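Local coordinates for YcgJ protein (Bacillus subtilis, PDB 1XXL) that is of unconfirmed biological role but probably works as an S-adenosyl-L-methionine-dependent methyltransferase, passing a methyl group to a substrate not yet identified, at residues G11-T16 with A229-G234; A17-E22 with P41-C46; T35-S40 with K66-V71. All blocks are in the same frame, centred on the assembly; numbering follows the deposited sequence.

Interaction 1 of 3, residues G11-T16 with A229-G234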
ATOM      1  N   GLY A  11      -0.694  12.221   4.497  1.00 14.36           N
ATOM      2  CA  GLY A  11      -0.748  13.077   5.688  1.00 14.20           C
ATOM      3  C   GLY A  11      -0.823  12.284   6.974  1.00 13.71           C
ATOM      4  O   GLY A  11      -0.159  12.627   7.969  1.00 13.25           O
ATOM      5  N   LEU A  12      -1.613  11.205   6.978  1.00 14.19           N
ATOM      6  CA  LEU A  12      -1.689  10.319   8.166  1.00 15.18           C
ATOM      7  C   LEU A  12      -0.361   9.668   8.543  1.00 15.26           C
ATOM      8  O   LEU A  12      -0.012   9.554   9.733  1.00 13.67           O
ATOM      9  CB  LEU A  12      -2.704   9.183   7.969  1.00 16.02           C
ATOM     10  CG  LEU A  12      -3.929   9.072   8.881  1.00 19.04           C
ATOM     11  CD1 LEU A  12      -4.387   7.617   8.918  1.00 20.70           C
ATOM     12  CD2 LEU A  12      -3.717   9.593  10.303  1.00 19.52           C
HETATM   13  N   MSE A  13       0.344   9.195   7.526  1.00 15.97           N
HETATM   14  CA  MSE A  13       1.671   8.611   7.721  1.00 18.55           C
HETATM   15  C   MSE A  13       2.656   9.626   8.274  1.00 15.96           C
HETATM   16  O   MSE A  13       3.390   9.339   9.201  1.00 13.69           O
HETATM   17  CB  MSE A  13       2.220   8.078   6.403  1.00 18.51           C
HETATM   18  CG  MSE A  13       1.551   6.829   5.927  1.00 21.37           C
HETATM   19 SE   MSE A  13       2.351   6.278   4.217  1.00 30.68          SE
HETATM   20  CE  MSE A  13       2.568   4.405   4.588  1.00 27.21           C
ATOM     21  N   ILE A  14       2.678  10.818   7.686  1.00 15.92           N
ATOM     22  CA  ILE A  14       3.592  11.839   8.155  1.00 16.35           C
ATOM     23  C   ILE A  14       3.261  12.181   9.604  1.00 15.96           C
ATOM     24  O   ILE A  14       4.148  12.191  10.454  1.00 15.98           O
ATOM     25  CB  ILE A  14       3.604  13.097   7.232  1.00 16.45           C
ATOM     26  CG1 ILE A  14       4.239  12.747   5.890  1.00 17.40           C
ATOM     27  CG2 ILE A  14       4.379  14.262   7.905  1.00 16.79           C
ATOM     28  CD1 ILE A  14       3.963  13.782   4.794  1.00 17.96           C
ATOM     29  N   LYS A  15       1.989  12.432   9.895  1.00 16.38           N
ATOM     30  CA  LYS A  15       1.543  12.691  11.272  1.00 16.77           C
ATOM     31  C   LYS A  15       1.970  11.587  12.278  1.00 17.15           C
ATOM     32  O   LYS A  15       2.482  11.856  13.371  1.00 17.49           O
ATOM     33  CB  LYS A  15       0.018  12.857  11.288  1.00 16.84           C
ATOM     34  CG  LYS A  15      -0.532  13.312  12.632  1.00 17.51           C
ATOM     35  CD  LYS A  15      -2.042  13.146  12.715  1.00 17.67           C
ATOM     36  CE  LYS A  15      -2.533  13.363  14.157  1.00 19.56           C
ATOM     37  NZ  LYS A  15      -3.965  12.992  14.298  1.00 19.91           N
ATOM     38  N   THR A  16       1.766  10.334  11.892  1.00 16.72           N
ATOM     39  CA  THR A  16       2.017   9.205  12.773  1.00 16.48           C
ATOM     40  C   THR A  16       3.517   8.906  12.961  1.00 16.79           C
ATOM     41  O   THR A  16       3.941   8.405  14.019  1.00 16.12           O
ATOM     42  CB  THR A  16       1.290   7.955  12.221  1.00 16.54           C
ATOM     43  OG1 THR A  16      -0.108   8.255  12.051  1.00 13.85           O
ATOM     44  CG2 THR A  16       1.454   6.728  13.161  1.00 16.40           C
ATOM     45  N   ALA A 229      -9.693   0.524   3.679  1.00 11.10           N
ATOM     46  CA  ALA A 229      -8.322   1.020   3.796  1.00 10.45           C
ATOM     47  C   ALA A 229      -7.960   1.155   5.235  1.00  9.58           C
ATOM     48  O   ALA A 229      -8.832   1.329   6.090  1.00  8.56           O
ATOM     49  CB  ALA A 229      -8.194   2.341   3.100  1.00 10.87           C
ATOM     50  N   ILE A 230      -6.661   1.065   5.507  1.00  9.35           N
ATOM     51  CA  ILE A 230      -6.154   1.178   6.859  1.00  8.77           C
ATOM     52  C   ILE A 230      -4.736   1.759   6.880  1.00  8.67           C
ATOM     53  O   ILE A 230      -3.985   1.615   5.923  1.00  8.03           O
ATOM     54  CB  ILE A 230      -6.211  -0.225   7.539  1.00  9.18           C
ATOM     55  CG1 ILE A 230      -6.055  -0.105   9.052  1.00  9.16           C
ATOM     56  CG2 ILE A 230      -5.202  -1.162   6.874  1.00  8.76           C
ATOM     57  CD1 ILE A 230      -6.286  -1.440   9.833  1.00 10.18           C
ATOM     58  N   LEU A 231      -4.382   2.420   7.979  1.00  8.64           N
ATOM     59  CA  LEU A 231      -2.988   2.627   8.342  1.00  8.84           C
ATOM     60  C   LEU A 231      -2.713   1.770   9.544  1.00  9.04           C
ATOM     61  O   LEU A 231      -3.362   1.922  10.601  1.00  9.17           O
ATOM     62  CB  LEU A 231      -2.657   4.079   8.673  1.00  9.01           C
ATOM     63  CG  LEU A 231      -1.272   4.296   9.335  1.00  8.81           C
ATOM     64  CD1 LEU A 231      -0.143   3.854   8.439  1.00  7.38           C
ATOM     65  CD2 LEU A 231      -1.064   5.781   9.713  1.00 10.19           C
ATOM     66  N   ILE A 232      -1.752   0.871   9.373  1.00  9.46           N
ATOM     67  CA  ILE A 232      -1.253   0.033  10.438  1.00 10.01           C
ATOM     68  C   ILE A 232       0.134   0.555  10.794  1.00 10.03           C
ATOM     69  O   ILE A 232       0.943   0.854   9.902  1.00  9.67           O
ATOM     70  CB  ILE A 232      -1.133  -1.441   9.966  1.00 10.21           C
ATOM     71  CG1 ILE A 232      -2.510  -2.055   9.728  1.00 10.61           C
ATOM     72  CG2 ILE A 232      -0.355  -2.298  10.962  1.00 10.88           C
ATOM     73  CD1 ILE A 232      -2.472  -3.185   8.733  1.00 11.45           C
ATOM     74  N   GLN A 233       0.407   0.651  12.088  1.00 10.45           N
ATOM     75  CA  GLN A 233       1.746   0.898  12.584  1.00 11.20           C
ATOM     76  C   GLN A 233       2.320  -0.361  13.226  1.00 11.32           C
ATOM     77  O   GLN A 233       1.694  -0.965  14.118  1.00 11.77           O
ATOM     78  CB  GLN A 233       1.771   2.044  13.579  1.00 11.27           C
ATOM     79  CG  GLN A 233       3.183   2.404  14.058  1.00 11.97           C
ATOM     80  CD  GLN A 233       3.248   3.735  14.793  1.00 13.30           C
ATOM     81  OE1 GLN A 233       3.937   4.655  14.364  1.00 18.07           O
ATOM     82  NE2 GLN A 233       2.556   3.833  15.890  1.00 14.26           N
ATOM     83  N   GLY A 234       3.493  -0.761  12.741  1.00 11.09           N
ATOM     84  CA  GLY A 234       4.344  -1.760  13.406  1.00 11.55           C
ATOM     85  C   GLY A 234       5.504  -1.114  14.151  1.00 12.52           C
ATOM     86  O   GLY A 234       6.142  -0.176  13.655  1.00 13.22           O
TER
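Thr16 and Leu231 meet tip to tip where helix 7-17 packs on strand 222-236, the long antiparallel strand beside strand 118-125 in a sheet consistent with the Rossmann-like class I methyltransferase fold. Helix and strand run nearly parallel, their axes 20° apart. The tight part centres on Leu231, with CG anti to the backbone N (chi1 168°) and the two methyls beyond it turned to the helix. CD2 fits between the partly exposed Thr16 and Leu12, at 3.5 Å from Thr16 OG1 and 3.9 Å from Leu12 CD1, the two leucines crossing obliquely. The other methyl is held more loosely: CG of the selenomethionine Met13 stays 4.2 Å from Leu231 CD1. Both residues also lie on Val123, and the Met13 side chain comes within about 4 Å of that of Arg94, an S-adenosyl-L-methionine-binding residue. Farther along the strand, Thr16 and Gln233 slide past each other in opposite directions, with the methyl CG2 of Thr16 against Gln233 OE1 at 3.5 Å; that amide oxygen is hydrogen-bonded to Arg119. The Thr16 hydroxyl is engaged within its own helix: OG1 donates to Leu12 O at 2.7 Å, reaching the carbonyl from the face opposite to the one approached by Thr16 N.

Interaction 2 of 3, residues A17-E22 with P41-C46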
ATOM      1  N   ALA A  17       4.318   9.248  11.954  1.00 17.49           N
ATOM      2  CA  ALA A  17       5.747   8.906  11.934  1.00 18.10           C
ATOM      3  C   ALA A  17       6.574   9.608  13.007  1.00 18.71           C
ATOM      4  O   ALA A  17       7.663   9.134  13.328  1.00 18.74           O
ATOM      5  CB  ALA A  17       6.329   9.222  10.575  1.00 18.17           C
ATOM      6  N   GLU A  18       6.087  10.748  13.506  1.00 19.15           N
ATOM      7  CA  GLU A  18       6.795  11.538  14.519  1.00 20.48           C
ATOM      8  C   GLU A  18       8.220  11.847  14.056  1.00 20.41           C
ATOM      9  O   GLU A  18       9.180  11.602  14.781  1.00 19.94           O
ATOM     10  CB  GLU A  18       6.840  10.789  15.854  1.00 21.24           C
ATOM     11  CG  GLU A  18       5.485  10.296  16.351  1.00 24.59           C
ATOM     12  CD  GLU A  18       4.777  11.248  17.303  1.00 28.03           C
ATOM     13  OE1 GLU A  18       5.253  12.385  17.513  1.00 33.09           O
ATOM     14  OE2 GLU A  18       3.741  10.831  17.863  1.00 31.29           O
ATOM     15  N   CYS A  19       8.338  12.359  12.830  1.00 20.89           N
ATOM     16  CA  CYS A  19       9.635  12.603  12.211  1.00 21.89           C
ATOM     17  C   CYS A  19      10.569  13.481  13.051  1.00 22.06           C
ATOM     18  O   CYS A  19      10.139  14.458  13.659  1.00 20.88           O
ATOM     19  CB  CYS A  19       9.456  13.266  10.853  1.00 22.18           C
ATOM     20  SG  CYS A  19       8.566  12.254   9.682  1.00 23.99           S
ATOM     21  N   ARG A  20      11.842  13.097  13.068  1.00 22.65           N
ATOM     22  CA  ARG A  20      12.916  13.904  13.640  1.00 23.45           C
ATOM     23  C   ARG A  20      13.966  14.136  12.566  1.00 22.90           C
ATOM     24  O   ARG A  20      14.154  13.297  11.672  1.00 22.76           O
ATOM     25  CB  ARG A  20      13.526  13.206  14.853  1.00 22.98           C
ATOM     26  CG  ARG A  20      12.622  13.229  16.082  1.00 25.43           C
ATOM     27  CD  ARG A  20      13.034  12.184  17.107  1.00 28.39           C
ATOM     28  NE  ARG A  20      13.893  12.679  18.201  1.00 34.38           N
ATOM     29  CZ  ARG A  20      13.451  13.292  19.311  1.00 36.11           C
ATOM     30  NH1 ARG A  20      12.155  13.545  19.506  1.00 37.47           N
ATOM     31  NH2 ARG A  20      14.318  13.682  20.231  1.00 36.97           N
ATOM     32  N   ALA A  21      14.680  15.253  12.686  1.00 22.61           N
ATOM     33  CA  ALA A  21      15.661  15.674  11.691  1.00 22.76           C
ATOM     34  C   ALA A  21      16.769  14.642  11.400  1.00 22.24           C
ATOM     35  O   ALA A  21      17.309  14.605  10.305  1.00 22.08           O
ATOM     36  CB  ALA A  21      16.286  17.032  12.110  1.00 23.51           C
ATOM     37  N   GLU A  22      17.095  13.799  12.368  1.00 22.27           N
ATOM     38  CA  GLU A  22      18.142  12.785  12.183  1.00 22.38           C
ATOM     39  C   GLU A  22      17.636  11.416  11.665  1.00 21.55           C
ATOM     40  O   GLU A  22      18.409  10.470  11.544  1.00 21.48           O
ATOM     41  CB  GLU A  22      18.928  12.596  13.482  1.00 23.19           C
ATOM     42  CG  GLU A  22      18.170  11.905  14.627  1.00 27.42           C
ATOM     43  CD  GLU A  22      17.308  12.840  15.464  1.00 31.80           C
ATOM     44  OE1 GLU A  22      16.782  12.351  16.504  1.00 36.49           O
ATOM     45  OE2 GLU A  22      17.156  14.038  15.098  1.00 31.58           O
ATOM     46  N   PRO A  41      11.185  17.125   3.860  1.00 21.68           N
ATOM     47  CA  PRO A  41      11.445  18.307   4.690  1.00 21.96           C
ATOM     48  C   PRO A  41      11.719  18.006   6.169  1.00 22.51           C
ATOM     49  O   PRO A  41      12.360  18.814   6.837  1.00 23.56           O
ATOM     50  CB  PRO A  41      10.151  19.137   4.541  1.00 22.14           C
ATOM     51  CG  PRO A  41       9.465  18.585   3.318  1.00 22.56           C
ATOM     52  CD  PRO A  41       9.819  17.149   3.293  1.00 22.05           C
ATOM     53  N   TYR A  42      11.271  16.839   6.655  1.00 22.92           N
ATOM     54  CA  TYR A  42      11.229  16.487   8.081  1.00 22.35           C
ATOM     55  C   TYR A  42      12.314  15.543   8.571  1.00 22.08           C
ATOM     56  O   TYR A  42      12.465  15.362   9.762  1.00 21.50           O
ATOM     57  CB  TYR A  42       9.892  15.811   8.395  1.00 23.71           C
ATOM     58  CG  TYR A  42       8.716  16.592   7.921  1.00 24.72           C
ATOM     59  CD1 TYR A  42       8.322  17.745   8.589  1.00 28.34           C
ATOM     60  CD2 TYR A  42       8.011  16.209   6.797  1.00 24.86           C
ATOM     61  CE1 TYR A  42       7.249  18.500   8.141  1.00 28.75           C
ATOM     62  CE2 TYR A  42       6.936  16.943   6.353  1.00 26.20           C
ATOM     63  CZ  TYR A  42       6.564  18.095   7.024  1.00 27.51           C
ATOM     64  OH  TYR A  42       5.494  18.844   6.586  1.00 28.64           O
ATOM     65  N   VAL A  43      13.039  14.899   7.669  1.00 21.35           N
ATOM     66  CA  VAL A  43      13.989  13.869   8.069  1.00 20.90           C
ATOM     67  C   VAL A  43      15.329  14.113   7.390  1.00 21.01           C
ATOM     68  O   VAL A  43      15.435  14.935   6.504  1.00 20.30           O
ATOM     69  CB  VAL A  43      13.465  12.437   7.719  1.00 20.85           C
ATOM     70  CG1 VAL A  43      12.137  12.122   8.477  1.00 20.24           C
ATOM     71  CG2 VAL A  43      13.270  12.262   6.200  1.00 20.19           C
ATOM     72  N   GLN A  44      16.345  13.366   7.810  1.00 21.73           N
ATOM     73  CA  GLN A  44      17.673  13.471   7.241  1.00 22.37           C
ATOM     74  C   GLN A  44      17.762  12.933   5.816  1.00 22.36           C
ATOM     75  O   GLN A  44      18.420  13.511   4.946  1.00 21.09           O
ATOM     76  CB  GLN A  44      18.640  12.683   8.101  1.00 22.46           C
ATOM     77  CG  GLN A  44      20.078  12.855   7.708  1.00 23.62           C
ATOM     78  CD  GLN A  44      20.964  12.083   8.636  1.00 25.22           C
ATOM     79  OE1 GLN A  44      21.200  10.898   8.429  1.00 30.18           O
ATOM     80  NE2 GLN A  44      21.436  12.739   9.692  1.00 29.62           N
ATOM     81  N   GLU A  45      17.079  11.821   5.574  1.00 22.24           N
ATOM     82  CA  GLU A  45      17.277  11.084   4.353  1.00 23.06           C
ATOM     83  C   GLU A  45      16.121  10.124   4.100  1.00 21.38           C
ATOM     84  O   GLU A  45      15.680   9.414   5.016  1.00 18.51           O
ATOM     85  CB  GLU A  45      18.578  10.308   4.533  1.00 22.96           C
ATOM     86  CG  GLU A  45      18.957   9.393   3.433  1.00 27.08           C
ATOM     87  CD  GLU A  45      20.224   8.590   3.773  1.00 28.49           C
ATOM     88  OE1 GLU A  45      20.561   7.679   2.986  1.00 36.10           O
ATOM     89  OE2 GLU A  45      20.886   8.876   4.815  1.00 34.90           O
ATOM     90  N   CYS A  46      15.659  10.111   2.852  1.00 20.54           N
ATOM     91  CA  CYS A  46      14.684   9.132   2.384  1.00 20.83           C
ATOM     92  C   CYS A  46      15.268   8.302   1.253  1.00 19.14           C
ATOM     93  O   CYS A  46      15.854   8.842   0.320  1.00 18.55           O
ATOM     94  CB  CYS A  46      13.468   9.840   1.846  1.00 21.24           C
ATOM     95  SG  CYS A  46      12.667  10.821   3.023  1.00 27.07           S
TER
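Cys19 packs against Tyr42 and Val43 where the loop leading from helix 7-17 into strand 24-28 runs beside the turn that joins helix 34-39 to strand 45-50. Strands 24-28 and 45-50 are parallel neighbours, so the contact sits at the base of a beta-alpha-beta crossover, on the protein surface and away from the annotated S-adenosyl-L-methionine sites. Cys19 supplies the apolar centre. Its CB touches Tyr42 CB at 3.6 Å, while its SG, placed beside the backbone N by chi1 of -62°, comes to 3.8 Å from Val43 CG1; on another side the residue rests on Phe39. Tyr42 contributes chiefly the root of its side chain. The ring leads away from the 17-22 loop, and Pro41 CB lies over the centre of one ring face, 4.2 Å above the plane. Gln44, the third main participant, works differently. Its CB presses on Ala21 O at 3.2 Å, and the extended chain beyond carries NE2 to 4.1 Å from Glu22 CA. The polar end is engaged outside the two segments, OE1 accepting a hydrogen bond from Arg24 NE. Backbone polar groups come close here without pairing: Ala21 O is 2.9 Å from Gln44 N, but at a poor angle for a hydrogen bond, and the two acceptors Arg20 O and Tyr42 O stand 3.3 Å apart. A weak salt bridge from Arg20 NE to Glu22 OE1 stays within its own loop. Backbone hydrogen bonds of Gln44 with His23 and of Glu45 with Val25 lead into the parallel pairing of the two strands. The chemistry therefore implies van der Waals packing, of Cys19 on Tyr42 and Val43 and of Gln44 CB on the Ala21 carbonyl, without a hydrogen bond between the segments; the facing carbonyls probably add mild repulsion.

Interaction 3 of 3, residues T35-S40 with K66-V71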
ATOM      1  N   THR A  35       5.665   9.773  -1.827  1.00 18.25           N
ATOM      2  CA  THR A  35       5.801   9.512  -0.397  1.00 18.70           C
ATOM      3  C   THR A  35       7.152  10.014   0.111  1.00 18.40           C
ATOM      4  O   THR A  35       7.223  10.704   1.127  1.00 17.64           O
ATOM      5  CB  THR A  35       5.598   8.011  -0.022  1.00 18.87           C
ATOM      6  OG1 THR A  35       4.353   7.559  -0.543  1.00 19.21           O
ATOM      7  CG2 THR A  35       5.567   7.813   1.500  1.00 18.87           C
ATOM      8  N   ALA A  36       8.215   9.685  -0.614  1.00 18.36           N
ATOM      9  CA  ALA A  36       9.570  10.074  -0.208  1.00 18.74           C
ATOM     10  C   ALA A  36       9.737  11.584  -0.201  1.00 18.57           C
ATOM     11  O   ALA A  36      10.319  12.148   0.736  1.00 18.94           O
ATOM     12  CB  ALA A  36      10.635   9.415  -1.122  1.00 18.53           C
ATOM     13  N   LEU A  37       9.234  12.248  -1.233  1.00 18.87           N
ATOM     14  CA  LEU A  37       9.287  13.720  -1.264  1.00 19.70           C
ATOM     15  C   LEU A  37       8.522  14.381  -0.129  1.00 19.76           C
ATOM     16  O   LEU A  37       8.970  15.382   0.433  1.00 20.18           O
ATOM     17  CB  LEU A  37       8.760  14.249  -2.583  1.00 20.37           C
ATOM     18  CG  LEU A  37       9.575  13.859  -3.817  1.00 23.07           C
ATOM     19  CD1 LEU A  37       8.946  14.555  -5.012  1.00 26.27           C
ATOM     20  CD2 LEU A  37      11.001  14.268  -3.686  1.00 24.53           C
ATOM     21  N   ALA A  38       7.374  13.818   0.227  1.00 19.53           N
ATOM     22  CA  ALA A  38       6.584  14.389   1.323  1.00 19.16           C
ATOM     23  C   ALA A  38       7.297  14.287   2.676  1.00 18.62           C
ATOM     24  O   ALA A  38       7.160  15.170   3.510  1.00 17.85           O
ATOM     25  CB  ALA A  38       5.210  13.757   1.370  1.00 19.28           C
ATOM     26  N   PHE A  39       8.087  13.234   2.880  1.00 18.23           N
ATOM     27  CA  PHE A  39       8.821  13.073   4.132  1.00 18.48           C
ATOM     28  C   PHE A  39      10.052  13.948   4.209  1.00 18.74           C
ATOM     29  O   PHE A  39      10.507  14.276   5.308  1.00 17.69           O
ATOM     30  CB  PHE A  39       9.228  11.596   4.354  1.00 18.61           C
ATOM     31  CG  PHE A  39       8.190  10.782   5.084  1.00 18.23           C
ATOM     32  CD1 PHE A  39       7.120  10.216   4.396  1.00 18.20           C
ATOM     33  CD2 PHE A  39       8.273  10.595   6.462  1.00 18.78           C
ATOM     34  CE1 PHE A  39       6.135   9.472   5.078  1.00 18.07           C
ATOM     35  CE2 PHE A  39       7.307   9.835   7.143  1.00 17.42           C
ATOM     36  CZ  PHE A  39       6.242   9.285   6.447  1.00 17.62           C
ATOM     37  N   SER A  40      10.586  14.315   3.043  1.00 19.49           N
ATOM     38  CA  SER A  40      11.922  14.920   2.929  1.00 20.54           C
ATOM     39  C   SER A  40      12.181  16.219   3.730  1.00 20.81           C
ATOM     40  O   SER A  40      13.272  16.384   4.241  1.00 20.21           O
ATOM     41  CB  SER A  40      12.296  15.133   1.451  1.00 20.99           C
ATOM     42  OG  SER A  40      11.547  16.178   0.867  1.00 23.53           O
ATOM     43  N   LYS A  66      11.909  19.182  -8.280  1.00 35.86           N
ATOM     44  CA  LYS A  66      11.512  19.877  -7.046  1.00 35.38           C
ATOM     45  C   LYS A  66      12.719  20.359  -6.227  1.00 34.86           C
ATOM     46  O   LYS A  66      12.544  21.016  -5.197  1.00 34.95           O
ATOM     47  CB  LYS A  66      10.571  18.999  -6.194  1.00 36.00           C
ATOM     48  CG  LYS A  66       9.222  18.673  -6.873  1.00 37.60           C
ATOM     49  CD  LYS A  66       8.377  19.968  -7.161  1.00 39.10           C
ATOM     50  CE  LYS A  66       7.195  19.732  -8.116  1.00 39.66           C
ATOM     51  NZ  LYS A  66       6.687  21.011  -8.800  1.00 40.00           N
ATOM     52  N   GLY A  67      13.931  20.037  -6.681  1.00 33.56           N
ATOM     53  CA  GLY A  67      15.160  20.494  -6.019  1.00 32.93           C
ATOM     54  C   GLY A  67      15.513  19.843  -4.683  1.00 32.56           C
ATOM     55  O   GLY A  67      16.317  20.390  -3.899  1.00 32.28           O
ATOM     56  N   VAL A  68      14.938  18.674  -4.403  1.00 31.63           N
ATOM     57  CA  VAL A  68      15.228  17.990  -3.135  1.00 30.77           C
ATOM     58  C   VAL A  68      16.513  17.154  -3.263  1.00 29.63           C
ATOM     59  O   VAL A  68      16.674  16.384  -4.205  1.00 29.68           O
ATOM     60  CB  VAL A  68      14.038  17.131  -2.620  1.00 30.76           C
ATOM     61  CG1 VAL A  68      12.758  17.941  -2.566  1.00 31.30           C
ATOM     62  CG2 VAL A  68      13.827  15.961  -3.476  1.00 32.83           C
ATOM     63  N   GLU A  69      17.406  17.314  -2.296  1.00 28.52           N
ATOM     64  CA  GLU A  69      18.731  16.712  -2.324  1.00 28.05           C
ATOM     65  C   GLU A  69      18.907  15.532  -1.351  1.00 26.51           C
ATOM     66  O   GLU A  69      19.955  14.881  -1.353  1.00 26.35           O
ATOM     67  CB  GLU A  69      19.774  17.785  -1.985  1.00 29.48           C
ATOM     68  CG  GLU A  69      19.648  19.089  -2.827  1.00 33.42           C
ATOM     69  CD  GLU A  69      20.306  19.012  -4.211  1.00 38.66           C
ATOM     70  OE1 GLU A  69      20.689  17.888  -4.646  1.00 40.72           O
ATOM     71  OE2 GLU A  69      20.442  20.095  -4.862  1.00 40.96           O
ATOM     72  N   ASN A  70      17.899  15.257  -0.527  1.00 23.80           N
ATOM     73  CA  ASN A  70      18.017  14.242   0.516  1.00 22.50           C
ATOM     74  C   ASN A  70      17.115  13.001   0.283  1.00 21.49           C
ATOM     75  O   ASN A  70      16.806  12.272   1.228  1.00 20.43           O
ATOM     76  CB  ASN A  70      17.763  14.880   1.897  1.00 21.29           C
ATOM     77  CG  ASN A  70      16.304  15.280   2.112  1.00 19.24           C
ATOM     78  OD1 ASN A  70      15.578  15.596   1.158  1.00 19.67           O
ATOM     79  ND2 ASN A  70      15.868  15.261   3.370  1.00 15.29           N
ATOM     80  N   VAL A  71      16.713  12.774  -0.968  1.00 20.33           N
ATOM     81  CA  VAL A  71      15.923  11.616  -1.335  1.00 20.97           C
ATOM     82  C   VAL A  71      16.660  10.892  -2.456  1.00 20.81           C
ATOM     83  O   VAL A  71      17.175  11.537  -3.361  1.00 21.08           O
ATOM     84  CB  VAL A  71      14.447  11.980  -1.769  1.00 20.70           C
ATOM     85  CG1 VAL A  71      13.750  12.795  -0.718  1.00 20.17           C
ATOM     86  CG2 VAL A  71      14.424  12.726  -3.102  1.00 23.02           C
TER
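Asn70 and Ser40 join two connections of the methyltransferase domain through a side-chain-to-backbone hydrogen bond. Followed outward, the Asn70 side chain starts with CB 3.4 Å from Gln44 O. A chi1 of 70° then sets CG in the crowded position between backbone N and carbonyl carbon, facing both CB and O of Ser40. At the tip the amide divides its work. OD1 rests against Ser40 CB at 3.3 Å, whereas ND2 donates to Ser40 O at 3.0 Å. The N-H points almost straight at the oxygen (165°), and the acceptor lies close to the plane of the amide, which helps to fix its rotation; ND2 also makes a weak hydrogen bond to Gln44 O. An alanine here would probably leave Ser40 O without this donor, remove the weak bond to Gln44 O and open a gap beside Ser40 CB, loosening the tie between the two turns. Ser40 has its own internal anchor, since OG and N both bond to Leu37 O from the same face of the carbonyl, OG at 2.7 Å. Beside this polar pair runs an apolar seam. Leu37 CD2 meets Val68 CG2 at 3.3 Å, tighter than normal carbon packing, and touches Val71 CG2 at 3.8 Å, crossing both valines at about a right angle. Val71 CG1 fits against Ser40 CB at 3.5 Å and also faces Ala36 O. The seam packs the last turn of helix 34-39 against the turn after helix 53-66, which Gly67 terminates in a Schellman motif; Ala63 of that helix backs Leu37, Val68 and Val71, and Cys46 of strand 45-50 lies against Ala36 and Val71.

From the N terminus, helix 7-17 supplies 11-16 and passes straight into 17-22. Interaction 2 is the first to close, at 41-46, looping round strand 24-28 and helix 34-39. Interaction 3 starts within that loop, at 35-40, and closes beyond it at 66-71, so the two cross; a probable backbone hydrogen bond from Cys46 N to Asn70 O joins them directly. Interaction 1 closes last, at 229-234, and encloses both. Ile14 of helix 7-17 spans the three, packing on Tyr42, Ala38 and Phe39. Together they tie the N-terminal helix and the first crossovers of the parallel strands to the antiparallel strand near the C terminus, all on the same central sheet.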